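Local coordinates for ammonium transporter (Kuenenia stuttgartiensis, PDB 6EU6), which probably senses ammonium at the membrane, as the transporter-like part of a sensor histidine kinase that signals ammonium across it, at residues Gly267-Ile280 with Ile295-Glu307. Numbering follows the deposited sequence.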
loop_
_atom_site.group_PDB
_atom_site.type_symbol
_atom_site.label_atom_id
_atom_site.label_comp_id
_atom_site.label_asym_id
_atom_site.label_seq_id
_atom_site.Cartn_x
_atom_site.Cartn_y
_atom_site.Cartn_z
ATOM N N GLY A 267 18.676 -12.611 -4.999
ATOM C CA GLY A 267 17.781 -13.095 -6.055
ATOM C C GLY A 267 17.086 -14.383 -5.636
ATOM O O GLY A 267 15.865 -14.500 -5.714
ATOM N N SER A 268 17.870 -15.303 -5.119
ATOM C CA SER A 268 17.373 -16.622 -4.738
ATOM C C SER A 268 16.565 -16.541 -3.481
ATOM O O SER A 268 15.661 -17.342 -3.301
ATOM C CB SER A 268 18.524 -17.624 -4.578
ATOM O OG SER A 268 19.006 -17.869 -5.868
ATOM N N LEU A 269 16.906 -15.621 -2.563
ATOM C CA LEU A 269 16.100 -15.463 -1.362
ATOM C C LEU A 269 14.684 -14.987 -1.736
ATOM O O LEU A 269 13.681 -15.484 -1.216
ATOM C CB LEU A 269 16.748 -14.467 -0.422
ATOM C CG LEU A 269 15.899 -14.056 0.771
ATOM C CD1 LEU A 269 15.754 -15.210 1.726
ATOM C CD2 LEU A 269 16.548 -12.875 1.474
ATOM N N PHE A 270 14.596 -14.018 -2.653
ATOM C CA PHE A 270 13.271 -13.555 -3.102
ATOM C C PHE A 270 12.516 -14.647 -3.781
ATOM O O PHE A 270 11.324 -14.880 -3.506
ATOM C CB PHE A 270 13.377 -12.397 -4.143
ATOM C CG PHE A 270 14.090 -11.137 -3.646
ATOM C CD1 PHE A 270 13.831 -10.600 -2.442
ATOM C CD2 PHE A 270 14.942 -10.461 -4.470
ATOM C CE1 PHE A 270 14.474 -9.465 -1.967
ATOM C CE2 PHE A 270 15.590 -9.323 -4.022
ATOM C CZ PHE A 270 15.323 -8.812 -2.778
ATOM N N THR A 271 13.200 -15.364 -4.679
ATOM C CA THR A 271 12.564 -16.497 -5.379
ATOM C C THR A 271 11.903 -17.432 -4.382
ATOM O O THR A 271 10.807 -17.889 -4.578
ATOM C CB THR A 271 13.590 -17.238 -6.264
ATOM O OG1 THR A 271 14.053 -16.343 -7.242
ATOM C CG2 THR A 271 12.992 -18.450 -6.953
ATOM N N ALA A 272 12.624 -17.782 -3.326
ATOM C CA ALA A 272 12.116 -18.731 -2.420
ATOM C C ALA A 272 10.864 -18.219 -1.651
ATOM O O ALA A 272 9.928 -18.978 -1.432
ATOM C CB ALA A 272 13.225 -19.143 -1.474
ATOM N N ILE A 273 10.910 -16.939 -1.192
ATOM C CA ILE A 273 9.815 -16.327 -0.498
ATOM C C ILE A 273 8.571 -16.358 -1.377
ATOM O O ILE A 273 7.527 -16.822 -0.955
ATOM C CB ILE A 273 10.182 -14.891 -0.044
ATOM C CG1 ILE A 273 11.245 -15.029 1.064
ATOM C CG2 ILE A 273 8.929 -14.222 0.467
ATOM C CD1 ILE A 273 11.941 -13.741 1.411
ATOM N N LEU A 274 8.710 -15.875 -2.605
ATOM C CA LEU A 274 7.570 -15.819 -3.469
ATOM C C LEU A 274 7.030 -17.228 -3.833
ATOM O O LEU A 274 5.816 -17.415 -3.926
ATOM C CB LEU A 274 7.899 -15.024 -4.726
ATOM C CG LEU A 274 8.309 -13.576 -4.674
ATOM C CD1 LEU A 274 8.241 -13.045 -6.123
ATOM C CD2 LEU A 274 7.393 -12.813 -3.790
ATOM N N ALA A 275 7.942 -18.187 -4.054
ATOM C CA ALA A 275 7.535 -19.580 -4.302
ATOM C C ALA A 275 6.768 -20.169 -3.141
ATOM O O ALA A 275 5.782 -20.858 -3.321
ATOM C CB ALA A 275 8.718 -20.466 -4.650
ATOM N N GLY A 276 7.149 -19.841 -1.925
ATOM C CA GLY A 276 6.369 -20.292 -0.804
ATOM C C GLY A 276 4.988 -19.712 -0.711
ATOM O O GLY A 276 4.057 -20.443 -0.364
ATOM N N LEU A 277 4.871 -18.409 -1.035
ATOM C CA LEU A 277 3.608 -17.791 -1.189
ATOM C C LEU A 277 2.730 -18.490 -2.235
ATOM O O LEU A 277 1.572 -18.774 -1.974
ATOM C CB LEU A 277 3.748 -16.304 -1.401
ATOM C CG LEU A 277 4.210 -15.542 -0.113
ATOM C CD1 LEU A 277 4.895 -14.218 -0.442
ATOM C CD2 LEU A 277 3.077 -15.314 0.887
ATOM N N VAL A 278 3.299 -18.747 -3.378
ATOM C CA VAL A 278 2.581 -19.406 -4.473
ATOM C C VAL A 278 2.091 -20.765 -3.967
ATOM O O VAL A 278 0.914 -21.081 -4.065
ATOM C CB VAL A 278 3.448 -19.535 -5.722
ATOM C CG1 VAL A 278 2.830 -20.551 -6.687
ATOM C CG2 VAL A 278 3.614 -18.166 -6.429
ATOM N N ALA A 279 2.958 -21.503 -3.282
ATOM C CA ALA A 279 2.604 -22.847 -2.878
ATOM C C ALA A 279 1.482 -22.899 -1.885
ATOM O O ALA A 279 0.533 -23.729 -2.013
ATOM C CB ALA A 279 3.814 -23.587 -2.346
ATOM N N ILE A 280 1.526 -21.984 -0.907
ATOM C CA ILE A 280 0.514 -21.979 0.140
ATOM C C ILE A 280 -0.860 -21.520 -0.368
ATOM O O ILE A 280 -1.870 -21.804 0.238
ATOM C CB ILE A 280 0.962 -21.189 1.368
ATOM C CG1 ILE A 280 0.174 -21.611 2.569
ATOM C CG2 ILE A 280 0.760 -19.669 1.152
ATOM C CD1 ILE A 280 0.464 -23.022 3.026
ATOM N N ILE A 295 5.414 -26.709 4.333
ATOM C CA ILE A 295 5.220 -26.394 2.881
ATOM C C ILE A 295 6.198 -25.280 2.436
ATOM O O ILE A 295 6.820 -25.393 1.392
ATOM C CB ILE A 295 3.784 -26.006 2.544
ATOM C CG1 ILE A 295 2.856 -27.235 2.802
ATOM C CG2 ILE A 295 3.649 -25.514 1.070
ATOM C CD1 ILE A 295 1.369 -26.899 2.911
ATOM N N GLY A 296 6.370 -24.245 3.268
ATOM C CA GLY A 296 7.301 -23.166 2.990
ATOM C C GLY A 296 8.748 -23.641 2.888
ATOM O O GLY A 296 9.464 -23.270 1.958
ATOM N N LEU A 297 9.167 -24.434 3.858
ATOM C CA LEU A 297 10.517 -24.976 3.922
ATOM C C LEU A 297 10.839 -25.820 2.691
ATOM O O LEU A 297 11.814 -25.581 1.968
ATOM C CB LEU A 297 10.631 -25.786 5.170
ATOM C CG LEU A 297 11.863 -26.641 5.421
ATOM C CD1 LEU A 297 11.775 -27.083 6.891
ATOM C CD2 LEU A 297 12.004 -27.849 4.491
ATOM N N ILE A 298 9.962 -26.729 2.379
ATOM C CA ILE A 298 10.141 -27.587 1.232
ATOM C C ILE A 298 10.120 -26.789 -0.092
ATOM O O ILE A 298 10.957 -26.985 -0.976
ATOM C CB ILE A 298 8.998 -28.588 1.184
ATOM C CG1 ILE A 298 9.111 -29.604 2.307
ATOM C CG2 ILE A 298 8.989 -29.329 -0.181
ATOM C CD1 ILE A 298 7.782 -30.372 2.500
ATOM N N THR A 299 9.156 -25.851 -0.207
ATOM C CA THR A 299 9.034 -25.072 -1.431
ATOM C C THR A 299 10.210 -24.139 -1.620
ATOM O O THR A 299 10.724 -23.987 -2.732
ATOM C CB THR A 299 7.731 -24.259 -1.471
ATOM O OG1 THR A 299 6.619 -25.126 -1.225
ATOM C CG2 THR A 299 7.575 -23.452 -2.832
ATOM N N GLY A 300 10.661 -23.521 -0.557
ATOM C CA GLY A 300 11.778 -22.615 -0.638
ATOM C C GLY A 300 13.046 -23.234 -1.290
ATOM O O GLY A 300 13.637 -22.695 -2.216
ATOM N N ILE A 301 13.490 -24.347 -0.744
ATOM C CA ILE A 301 14.609 -25.106 -1.280
ATOM C C ILE A 301 14.306 -25.625 -2.697
ATOM O O ILE A 301 15.129 -25.471 -3.583
ATOM C CB ILE A 301 14.924 -26.266 -0.311
ATOM C CG1 ILE A 301 15.488 -25.665 0.982
ATOM C CG2 ILE A 301 15.908 -27.262 -0.879
ATOM C CD1 ILE A 301 15.339 -26.594 2.144
ATOM N N LEU A 302 13.170 -26.268 -2.915
ATOM C CA LEU A 302 12.936 -26.856 -4.225
ATOM C C LEU A 302 12.858 -25.774 -5.298
ATOM O O LEU A 302 13.238 -25.996 -6.488
ATOM C CB LEU A 302 11.675 -27.684 -4.266
ATOM C CG LEU A 302 11.691 -28.962 -3.416
ATOM C CD1 LEU A 302 10.379 -29.709 -3.543
ATOM C CD2 LEU A 302 12.779 -29.834 -3.959
ATOM N N ALA A 303 12.364 -24.597 -4.918
ATOM C CA ALA A 303 12.215 -23.533 -5.918
ATOM C C ALA A 303 13.584 -22.979 -6.356
ATOM O O ALA A 303 13.788 -22.639 -7.519
ATOM C CB ALA A 303 11.329 -22.423 -5.397
ATOM N N ILE A 304 14.525 -22.914 -5.414
ATOM C CA ILE A 304 15.855 -22.448 -5.694
ATOM C C ILE A 304 16.585 -23.501 -6.569
ATOM O O ILE A 304 17.314 -23.095 -7.474
ATOM C CB ILE A 304 16.642 -22.218 -4.391
ATOM C CG1 ILE A 304 16.078 -20.983 -3.679
ATOM C CG2 ILE A 304 18.132 -22.027 -4.657
ATOM C CD1 ILE A 304 16.639 -20.852 -2.269
ATOM N N ILE A 305 16.335 -24.798 -6.309
ATOM C CA ILE A 305 16.963 -25.837 -7.109
ATOM C C ILE A 305 16.429 -25.686 -8.522
ATOM O O ILE A 305 17.174 -25.692 -9.521
ATOM C CB ILE A 305 16.692 -27.214 -6.524
ATOM C CG1 ILE A 305 17.516 -27.353 -5.226
ATOM C CG2 ILE A 305 17.038 -28.333 -7.544
ATOM C CD1 ILE A 305 17.073 -28.478 -4.320
ATOM N N ALA A 306 15.115 -25.575 -8.620
ATOM C CA ALA A 306 14.471 -25.360 -9.889
ATOM C C ALA A 306 14.929 -24.150 -10.641
ATOM O O ALA A 306 15.156 -24.210 -11.869
ATOM C CB ALA A 306 12.977 -25.380 -9.760
ATOM N N GLU A 307 15.099 -23.041 -9.939
ATOM C CA GLU A 307 15.530 -21.835 -10.598
ATOM C C GLU A 307 16.900 -22.044 -11.295
ATOM O O GLU A 307 17.084 -21.641 -12.448
ATOM C CB GLU A 307 15.666 -20.747 -9.551
ATOM C CG GLU A 307 16.337 -19.491 -9.975
ATOM C CD GLU A 307 16.555 -18.516 -8.785
ATOM O OE1 GLU A 307 17.226 -18.820 -7.766
ATOM O OE2 GLU A 307 16.003 -17.413 -8.853
#
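A272 and G300 bring the two helices together, their CA atoms 4.3 Å apart; the axes of 267-280 and 295-307 approach to 8.0 Å, with 129° between their N-to-C directions. Small residues make this closeness possible. G276 faces G296, and the methyl of A272 lies over the G300 backbone. The CB atoms of A275 and A303 meet at 3.3 Å, closer than two methyl groups normally pack. The two branches of T299 do different work. OG1 lies beside the backbone N (chi1 -53°), which leaves CG2 anti to it and against the A275 carbonyl oxygen and methyl. OG1 donates to I295 O at 2.6 Å, from above the carbonyl plane and on the face opposite T299 N. The T299 hydroxyl is thus bonded within its own helix, and OG1 also lies against the A279 methyl. Beyond it, I295 sets CG2 on A279 and CD1 on I280 CD1, the two isoleucine side chains crossing at about a right angle. Toward the other end, I304 packs CD1 on the A272 methyl. The polar end belongs to E307, whose extended chain carries its carboxylate to the first turn of 267-280. S268 OG donates to E307 OE1 at 2.8 Å, on the syn side and 22° out of the carboxylate plane. E307 OE2 lies 2.7 Å from T271 OG1, which also has G267 O within reach. S321 bonds to OE2 and R261 to S268 OG, extending the polar cluster. A leucine in place of E307 would probably leave the S268 and S321 hydroxyls without this acceptor and take away the carboxylate beside T271 OG1. The arrangement is a close crossing of glycine- and alanine-rich transmembrane helices, here within the helical bundle of an ammonium transporter family subunit.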